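Local coordinates for secreted protein (PDB 5LXZ) that binds copper and, as a metalloradical protein of the galactose oxidase-like AA5 family, probably carries out an oxygen-dependent oxidation, at residues 301-306 / 575-580; 354-359 / 553-558. The protein carries 1 engineered substitution. One frame throughout, in Å; residues are numbered along the deposited sequence.

Contact 1. Residues 301-306 / 575-580; sequences LFLMQN and GKNLVQ
A Kelch blade of the beta-propeller meets the C-terminal galactose oxidase-like domain here. Residues 301-306 are the first strand of a four-stranded antiparallel blade and the turn leaving it; residues 575-580 form the loop between strands 567-571 and 582-590 of the other domain. That loop is wound into a tight turn, in which Gly575 O accepts from both Leu578 N and Val579 N, and its apex presents Asn577 to the blade. With CG beside its backbone N and anti to the carbonyl carbon (chi1 -64°), the Asn577 amide reaches the Gln305 carbonyl. The bond from Asn577 ND2 to Gln305 O measures 2.9 Å and is nearly straight, 168° at the hydrogen. Its acceptor lies in the Asn577 amide plane, yet the donor stands 63° out of the Gln305 carbonyl plane, so the approach is from above the C=O. Behind it, Asn577 CB sits 3.3 Å from Met304 O. An alanine here would remove the amide and would probably leave the turn without its direct hydrogen bond to the blade. Leu303, its CG anti to the backbone N, brings CD2 against two polar groups, 3.6 Å from Gln580 NE2 and 3.7 Å from Asn577 O; the Leu303 and Gln580 side chains run antiparallel past one another. A water donates to both backbones, 2.7 Å from Leu303 O and 2.8 Å from Asn577 O, while a second accepts from Gln580 NE2. At the more open margin the extended Gln305 chain runs alongside Leu578, its NE2 3.9 Å from Leu578 CD1 and held by Gln361 O. A blade turn packed against a loop of the C-terminal domain is consistent with the propeller and C-terminal domain interface of the galactose oxidase fold.

Contact 2. Residues 354-359 / 553-558; sequences TVLLPP and DQRSIA
One face of the Arg555 guanidinium is covered by Leu356 CD2, which stands 3.8 Å above the plane and is displaced toward the rim on the NH2 side. The two side chains cross obliquely, and the bend of the Arg555 chain at chi3 (59°) turns the group so that its N-H bonds leave the contact: NH1 reaches Leu578 O and NH2 reaches Leu303 O. The second flat group, the Gln554 amide, is fixed at both ends by strand 409-412, with OE1 accepting from Ile412 N and NE2 donating to Ala410 O. These groups lie where the propeller meets the C-terminal domain, as in galactose oxidase: strand 353-356 opens one blade, and residues 553-558 lead into strand 556-564 of that domain. The two backbones run the same way, 17° apart end to end, but no hydrogen bond joins them directly. Two waters bridge the backbones instead. One accepts from Leu356 N and donates to Gln554 O, both at 2.8 Å; the next donates to Leu356 O at 2.7 Å and accepts from Ser556 N at 2.8 Å. A third links Thr354 O to the Gln554 side chain, giving NE2 a partner besides Ala410 O. Polar backbone atoms in this buried layer are thus satisfied through solvent. Further along, direct packing takes over: Pro358 CA lies 5.3 Å from Ser556 CA, and Pro358 CB lies 4.0 Å from Ser556 CB. A cis peptide bond precedes Pro359, whose CB touches the Ala558 methyl. Between these apolar touches Pro359 CA offers its hydrogen to Ser556 O, a CA-H...O contact of 3.4 Å with 133° at the hydrogen.

In the fold
The two contacts join the first strands of two successive propeller blades, and the residues after them, to the same C-terminal domain, with centres about 11 Å apart. Contact 2 is the buried one; contact 1 is partly buried, with Asn306 exposed. Water bridges occur in both, but contact 1 adds one direct hydrogen bond, from an amide to a carbonyl at a turn, whereas contact 2 has none between its segments and adds proline packing. The Arg555 guanidinium belongs to contact 2 yet bonds to both segments of contact 1, tying them together. In sequence, contact 2 is nested inside the loop that contact 1 closes, and its segment 553-558 follows closely on the copper ligand His548.

Contact 1. Residues 301-306 / 575-580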
ATOM      1  N   LEU A 301       8.032   2.703  -1.208  1.00  5.18           N
ATOM      2  CA  LEU A 301       9.301   3.308  -0.808  1.00  5.43           C
ATOM      3  C   LEU A 301       9.976   2.414   0.234  1.00  5.69           C
ATOM      4  O   LEU A 301       9.450   2.254   1.334  1.00  6.78           O
ATOM      5  CB  LEU A 301       9.068   4.677  -0.196  1.00  5.42           C
ATOM      6  CG  LEU A 301       8.393   5.700  -1.101  1.00  5.84           C
ATOM      7  CD1 LEU A 301       8.126   6.990  -0.323  1.00  6.29           C
ATOM      8  CD2 LEU A 301       9.239   6.023  -2.320  1.00  6.11           C
ATOM      9  N   PHE A 302      11.156   1.925  -0.095  1.00  5.80           N
ATOM     10  CA  PHE A 302      11.856   0.961   0.770  1.00  5.83           C
ATOM     11  C   PHE A 302      13.219   1.500   1.164  1.00  5.96           C
ATOM     12  O   PHE A 302      13.957   2.013   0.321  1.00  6.19           O
ATOM     13  CB  PHE A 302      12.076  -0.340   0.018  1.00  6.31           C
ATOM     14  CG  PHE A 302      10.808  -1.142  -0.215  1.00  6.84           C
ATOM     15  CD1 PHE A 302       9.965  -0.850  -1.248  1.00  7.26           C
ATOM     16  CD2 PHE A 302      10.476  -2.181   0.624  1.00  7.54           C
ATOM     17  CE1 PHE A 302       8.799  -1.580  -1.429  1.00  7.77           C
ATOM     18  CE2 PHE A 302       9.341  -2.921   0.435  1.00  8.27           C
ATOM     19  CZ  PHE A 302       8.485  -2.596  -0.577  1.00  8.04           C
ATOM     20  N   LEU A 303      13.613   1.255   2.414  1.00  6.34           N
ATOM     21  CA  LEU A 303      14.948   1.630   2.844  1.00  6.83           C
ATOM     22  C   LEU A 303      15.987   0.659   2.320  1.00  7.32           C
ATOM     23  O   LEU A 303      15.929  -0.556   2.587  1.00  6.92           O
ATOM     24  CB  LEU A 303      14.998   1.670   4.371  1.00  6.89           C
ATOM     25  CG  LEU A 303      16.317   2.119   4.985  1.00  7.56           C
ATOM     26  CD1 LEU A 303      16.624   3.573   4.675  1.00  8.45           C
ATOM     27  CD2 LEU A 303      16.174   1.939   6.500  1.00  8.03           C
ATOM     28  N   MET A 304      17.019   1.217   1.680  1.00  7.13           N
ATOM     29  CA  MET A 304      18.138   0.484   1.123  1.00  7.85           C
ATOM     30  C   MET A 304      19.300   0.433   2.137  1.00  8.11           C
ATOM     31  O   MET A 304      19.380   1.245   3.073  1.00  8.06           O
ATOM     32  CB  MET A 304      18.626   1.185  -0.132  1.00  8.39           C
ATOM     33  CG  MET A 304      17.552   1.325  -1.193  1.00  8.60           C
ATOM     34  SD  MET A 304      18.010   2.489  -2.515  1.00  8.96           S
ATOM     35  CE  MET A 304      19.686   1.987  -2.967  1.00 10.00           C
ATOM     36  N   GLN A 305      20.233  -0.454   1.887  1.00  8.77           N
ATOM     37  CA  GLN A 305      21.371  -0.606   2.815  1.00  9.71           C
ATOM     38  C   GLN A 305      22.263   0.588   2.901  1.00 11.22           C
ATOM     39  O   GLN A 305      22.934   0.752   3.920  1.00 12.09           O
ATOM     40  CB  GLN A 305      22.176  -1.842   2.436  1.00 11.23           C
ATOM     41  CG  GLN A 305      21.442  -3.071   2.887  1.00 12.61           C
ATOM     42  CD  GLN A 305      22.103  -4.340   2.421  1.00 13.75           C
ATOM     43  OE1 GLN A 305      23.323  -4.480   2.467  1.00 16.78           O
ATOM     44  NE2 GLN A 305      21.314  -5.251   1.922  1.00 14.79           N
ATOM     45  N   ASN A 306      22.285   1.439   1.863  1.00  9.56           N
ATOM     46  CA  ASN A 306      23.035   2.691   1.946  1.00 10.23           C
ATOM     47  C   ASN A 306      22.267   3.865   2.565  1.00  9.86           C
ATOM     48  O   ASN A 306      22.730   4.989   2.534  1.00 11.83           O
ATOM     49  CB  ASN A 306      23.611   3.041   0.576  1.00 10.66           C
ATOM     50  CG  ASN A 306      22.551   3.410  -0.439  1.00 11.89           C
ATOM     51  OD1 ASN A 306      21.344   3.427  -0.142  1.00 10.70           O
ATOM     52  ND2 ASN A 306      22.991   3.654  -1.662  1.00 12.74           N
ATOM     53  N   GLY A 575      23.840  -3.535  10.676  1.00  7.55           N
ATOM     54  CA  GLY A 575      23.377  -2.467   9.805  1.00  7.45           C
ATOM     55  C   GLY A 575      21.901  -2.157  10.043  1.00  7.03           C
ATOM     56  O   GLY A 575      21.051  -2.971   9.728  1.00  7.24           O
ATOM     57  N   LYS A 576      21.605  -1.013  10.644  1.00  7.53           N
ATOM     58  CA  LYS A 576      20.255  -0.551  10.893  1.00  7.98           C
ATOM     59  C   LYS A 576      19.459  -0.267   9.617  1.00  8.23           C
ATOM     60  O   LYS A 576      18.245  -0.228   9.660  1.00  8.75           O
ATOM     61  CB  LYS A 576      20.353   0.708  11.772  1.00  8.60           C
ATOM     62  CG  LYS A 576      19.059   1.251  12.333  1.00  9.35           C
ATOM     63  CD  LYS A 576      19.347   2.402  13.338  1.00  9.71           C
ATOM     64  CE  LYS A 576      18.114   3.187  13.685  1.00 10.91           C
ATOM     65  NZ  LYS A 576      17.180   2.410  14.509  1.00 11.77           N
ATOM     66  N   ASN A 577      20.142  -0.075   8.510  1.00  8.18           N
ATOM     67  CA  ASN A 577      19.429   0.077   7.246  1.00  8.67           C
ATOM     68  C   ASN A 577      18.911  -1.250   6.729  1.00  9.54           C
ATOM     69  O   ASN A 577      18.049  -1.243   5.862  1.00 12.04           O
ATOM     70  CB  ASN A 577      20.286   0.720   6.182  1.00  8.79           C
ATOM     71  CG  ASN A 577      20.706   2.144   6.506  1.00  9.28           C
ATOM     72  OD1 ASN A 577      20.047   2.815   7.285  1.00 11.58           O
ATOM     73  ND2 ASN A 577      21.815   2.589   5.935  1.00 10.27           N
ATOM     74  N   LEU A 578      19.491  -2.365   7.140  1.00  7.96           N
ATOM     75  CA  LEU A 578      19.071  -3.680   6.783  1.00  8.24           C
ATOM     76  C   LEU A 578      18.111  -4.236   7.832  1.00  7.77           C
ATOM     77  O   LEU A 578      16.990  -4.651   7.526  1.00  9.02           O
ATOM     78  CB  LEU A 578      20.310  -4.594   6.659  1.00  8.43           C
ATOM     79  CG  LEU A 578      20.036  -6.084   6.414  1.00  8.98           C
ATOM     80  CD1 LEU A 578      19.269  -6.314   5.105  1.00  9.39           C
ATOM     81  CD2 LEU A 578      21.327  -6.879   6.513  1.00  9.82           C
ATOM     82  N   VAL A 579      18.589  -4.348   9.064  1.00  7.25           N
ATOM     83  CA  VAL A 579      17.830  -4.872  10.177  1.00  7.36           C
ATOM     84  C   VAL A 579      17.283  -3.669  10.926  1.00  7.52           C
ATOM     85  O   VAL A 579      17.881  -3.185  11.871  1.00  7.80           O
ATOM     86  CB  VAL A 579      18.666  -5.757  11.106  1.00  7.56           C
ATOM     87  CG1 VAL A 579      17.753  -6.443  12.074  1.00  7.69           C
ATOM     88  CG2 VAL A 579      19.474  -6.778  10.308  1.00  7.87           C
ATOM     89  N   GLN A 580      16.171  -3.126  10.443  1.00  7.53           N
ATOM     90  CA  GLN A 580      15.514  -1.980  11.103  1.00  8.17           C
ATOM     91  C   GLN A 580      15.173  -2.414  12.546  1.00  7.62           C
ATOM     92  O   GLN A 580      14.769  -3.563  12.768  1.00  8.79           O
ATOM     93  CB  GLN A 580      14.254  -1.597  10.303  1.00  9.58           C
ATOM     94  CG  GLN A 580      14.604  -1.122   8.890  1.00 11.38           C
ATOM     95  CD  GLN A 580      13.410  -1.093   7.930  1.00 14.17           C
ATOM     96  OE1 GLN A 580      12.605  -2.022   7.879  1.00 16.97           O
ATOM     97  NE2 GLN A 580      13.278  -0.001   7.187  1.00 16.78           N
TER
HETATM   98  O   HOH W   1      17.744  -2.416   3.390  1.00 10.20           O
HETATM   99  O   HOH W   2      11.635   1.722   5.121  1.00 14.43           O
HETATM  100  O   HOH W   3      24.364   4.604   5.246  1.00 36.96           O

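Contact 2. Residues 354-359 / 553-558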
ATOM      1  N   THR A 354       5.045  -4.713  -4.779  1.00  5.94           N
ATOM      2  CA  THR A 354       6.485  -4.623  -4.708  1.00  6.21           C
ATOM      3  C   THR A 354       6.939  -5.445  -3.521  1.00  6.08           C
ATOM      4  O   THR A 354       6.359  -5.296  -2.436  1.00  6.09           O
ATOM      5  CB  THR A 354       6.963  -3.194  -4.456  1.00  6.36           C
ATOM      6  OG1 THR A 354       6.355  -2.297  -5.394  1.00  6.92           O
ATOM      7  CG2 THR A 354       8.461  -3.106  -4.562  1.00  6.72           C
ATOM      8  N   VAL A 355       7.989  -6.226  -3.717  1.00  6.43           N
ATOM      9  CA  VAL A 355       8.591  -7.029  -2.645  1.00  6.79           C
ATOM     10  C   VAL A 355      10.080  -6.884  -2.688  1.00  7.11           C
ATOM     11  O   VAL A 355      10.681  -6.978  -3.773  1.00  6.69           O
ATOM     12  CB  VAL A 355       8.219  -8.534  -2.817  1.00  7.94           C
ATOM     13  CG1 VAL A 355       8.864  -9.383  -1.766  1.00  8.97           C
ATOM     14  CG2 VAL A 355       6.718  -8.722  -2.712  1.00  8.37           C
ATOM     15  N   LEU A 356      10.671  -6.706  -1.505  1.00  6.86           N
ATOM     16  CA  LEU A 356      12.113  -6.859  -1.310  1.00  7.13           C
ATOM     17  C   LEU A 356      12.338  -8.361  -1.171  1.00  7.14           C
ATOM     18  O   LEU A 356      11.886  -8.953  -0.192  1.00  7.79           O
ATOM     19  CB  LEU A 356      12.583  -6.072  -0.105  1.00  7.29           C
ATOM     20  CG  LEU A 356      14.028  -6.271   0.328  1.00  7.89           C
ATOM     21  CD1 LEU A 356      15.016  -6.139  -0.803  1.00  8.50           C
ATOM     22  CD2 LEU A 356      14.329  -5.267   1.411  1.00  8.77           C
ATOM     23  N   LEU A 357      12.878  -8.986  -2.205  1.00  7.38           N
ATOM     24  CA  LEU A 357      12.984 -10.432  -2.223  1.00  7.50           C
ATOM     25  C   LEU A 357      13.851 -10.965  -1.117  1.00  7.40           C
ATOM     26  O   LEU A 357      14.786 -10.304  -0.680  1.00  7.63           O
ATOM     27  CB  LEU A 357      13.533 -10.930  -3.554  1.00  7.74           C
ATOM     28  CG  LEU A 357      12.673 -10.619  -4.769  1.00  8.25           C
ATOM     29  CD1 LEU A 357      13.452 -10.976  -6.036  1.00  8.65           C
ATOM     30  CD2 LEU A 357      11.362 -11.377  -4.732  1.00  8.51           C
ATOM     31  N   PRO A 358      13.542 -12.189  -0.660  1.00  8.06           N
ATOM     32  CA  PRO A 358      14.354 -12.824   0.357  1.00  9.08           C
ATOM     33  C   PRO A 358      15.628 -13.399  -0.265  1.00  9.84           C
ATOM     34  O   PRO A 358      15.545 -13.932  -1.378  1.00 11.31           O
ATOM     35  CB  PRO A 358      13.427 -13.919   0.895  1.00  9.47           C
ATOM     36  CG  PRO A 358      12.509 -14.245  -0.186  1.00  9.83           C
ATOM     37  CD  PRO A 358      12.364 -12.999  -1.025  1.00  8.54           C
ATOM     38  N   PRO A 359      16.809 -13.308   0.367  1.00 10.45           N
ATOM     39  CA  PRO A 359      17.060 -12.538   1.570  1.00 10.35           C
ATOM     40  C   PRO A 359      17.278 -11.075   1.265  1.00  9.27           C
ATOM     41  O   PRO A 359      17.848 -10.723   0.232  1.00  9.37           O
ATOM     42  CB  PRO A 359      18.348 -13.161   2.108  1.00 11.33           C
ATOM     43  CG  PRO A 359      19.086 -13.566   0.872  1.00 11.75           C
ATOM     44  CD  PRO A 359      18.036 -13.983  -0.132  1.00 12.33           C
ATOM     45  N   ASP A 553       6.850  -2.860   5.012  1.00  9.26           N
ATOM     46  CA  ASP A 553       7.366  -3.455   6.248  1.00  9.93           C
ATOM     47  C   ASP A 553       8.009  -4.797   5.993  1.00  8.85           C
ATOM     48  O   ASP A 553       9.088  -5.079   6.526  1.00  8.51           O
ATOM     49  CB  ASP A 553       6.244  -3.633   7.277  1.00 11.38           C
ATOM     50  CG  ASP A 553       5.896  -2.340   7.996  1.00 14.88           C
ATOM     51  OD1 ASP A 553       5.503  -1.350   7.335  1.00 16.83           O
ATOM     52  OD2 ASP A 553       5.991  -2.322   9.246  1.00 14.15           O
ATOM     53  N   GLN A 554       7.380  -5.682   5.216  1.00  8.49           N
ATOM     54  CA  GLN A 554       7.898  -7.032   5.165  1.00  7.93           C
ATOM     55  C   GLN A 554       9.287  -7.071   4.500  1.00  7.36           C
ATOM     56  O   GLN A 554       9.542  -6.398   3.537  1.00  7.19           O
ATOM     57  CB  GLN A 554       6.936  -8.074   4.551  1.00  8.14           C
ATOM     58  CG  GLN A 554       6.798  -7.876   3.080  1.00  8.35           C
ATOM     59  CD  GLN A 554       5.946  -8.918   2.377  1.00  7.58           C
ATOM     60  OE1 GLN A 554       5.876 -10.079   2.740  1.00  7.12           O
ATOM     61  NE2 GLN A 554       5.329  -8.491   1.313  1.00  7.18           N
ATOM     62  N   ARG A 555      10.157  -7.892   5.087  1.00  7.12           N
ATOM     63  CA  ARG A 555      11.486  -8.173   4.549  1.00  7.32           C
ATOM     64  C   ARG A 555      11.954  -9.380   5.324  1.00  7.11           C
ATOM     65  O   ARG A 555      11.556  -9.552   6.500  1.00  7.96           O
ATOM     66  CB  ARG A 555      12.467  -6.996   4.725  1.00  7.84           C
ATOM     67  CG  ARG A 555      12.522  -6.388   6.126  1.00  8.49           C
ATOM     68  CD  ARG A 555      13.578  -5.310   6.255  1.00  8.89           C
ATOM     69  NE  ARG A 555      13.340  -4.209   5.295  1.00  9.07           N
ATOM     70  CZ  ARG A 555      14.273  -3.383   4.843  1.00 10.66           C
ATOM     71  NH1 ARG A 555      15.520  -3.504   5.247  1.00 11.64           N
ATOM     72  NH2 ARG A 555      13.958  -2.422   3.971  1.00 10.92           N
ATOM     73  N   SER A 556      12.757 -10.202   4.686  1.00  6.93           N
ATOM     74  CA  SER A 556      13.271 -11.404   5.335  1.00  7.42           C
ATOM     75  C   SER A 556      14.778 -11.377   5.287  1.00  7.62           C
ATOM     76  O   SER A 556      15.369 -11.312   4.222  1.00  8.68           O
ATOM     77  CB  SER A 556      12.764 -12.597   4.579  1.00  7.70           C
ATOM     78  OG  SER A 556      13.337 -13.782   5.146  1.00  8.63           O
ATOM     79  N   ILE A 557      15.401 -11.411   6.445  1.00  7.09           N
ATOM     80  CA  ILE A 557      16.835 -11.215   6.611  1.00  7.65           C
ATOM     81  C   ILE A 557      17.461 -12.549   6.969  1.00  7.34           C
ATOM     82  O   ILE A 557      17.028 -13.215   7.897  1.00  7.66           O
ATOM     83  CB  ILE A 557      17.081 -10.193   7.716  1.00  8.39           C
ATOM     84  CG1 ILE A 557      16.442  -8.849   7.302  1.00  9.23           C
ATOM     85  CG2 ILE A 557      18.575 -10.044   8.002  1.00  8.73           C
ATOM     86  CD1 ILE A 557      16.037  -8.017   8.476  1.00 10.40           C
ATOM     87  N   ALA A 558      18.480 -12.956   6.214  1.00  7.40           N
ATOM     88  CA  ALA A 558      19.182 -14.207   6.602  1.00  8.26           C
ATOM     89  C   ALA A 558      20.038 -14.045   7.828  1.00  8.66           C
ATOM     90  O   ALA A 558      20.749 -13.057   7.928  1.00  8.44           O
ATOM     91  CB  ALA A 558      20.067 -14.634   5.441  1.00  8.15           C
TER
HETATM   92  O   HOH W   4       6.408  -5.932   0.254  1.00  6.35           O
HETATM   93  O   HOH W   5       9.008  -6.650   0.755  1.00  7.25           O
HETATM   94  O   HOH W   6      13.377  -9.677   1.983  1.00  7.76           O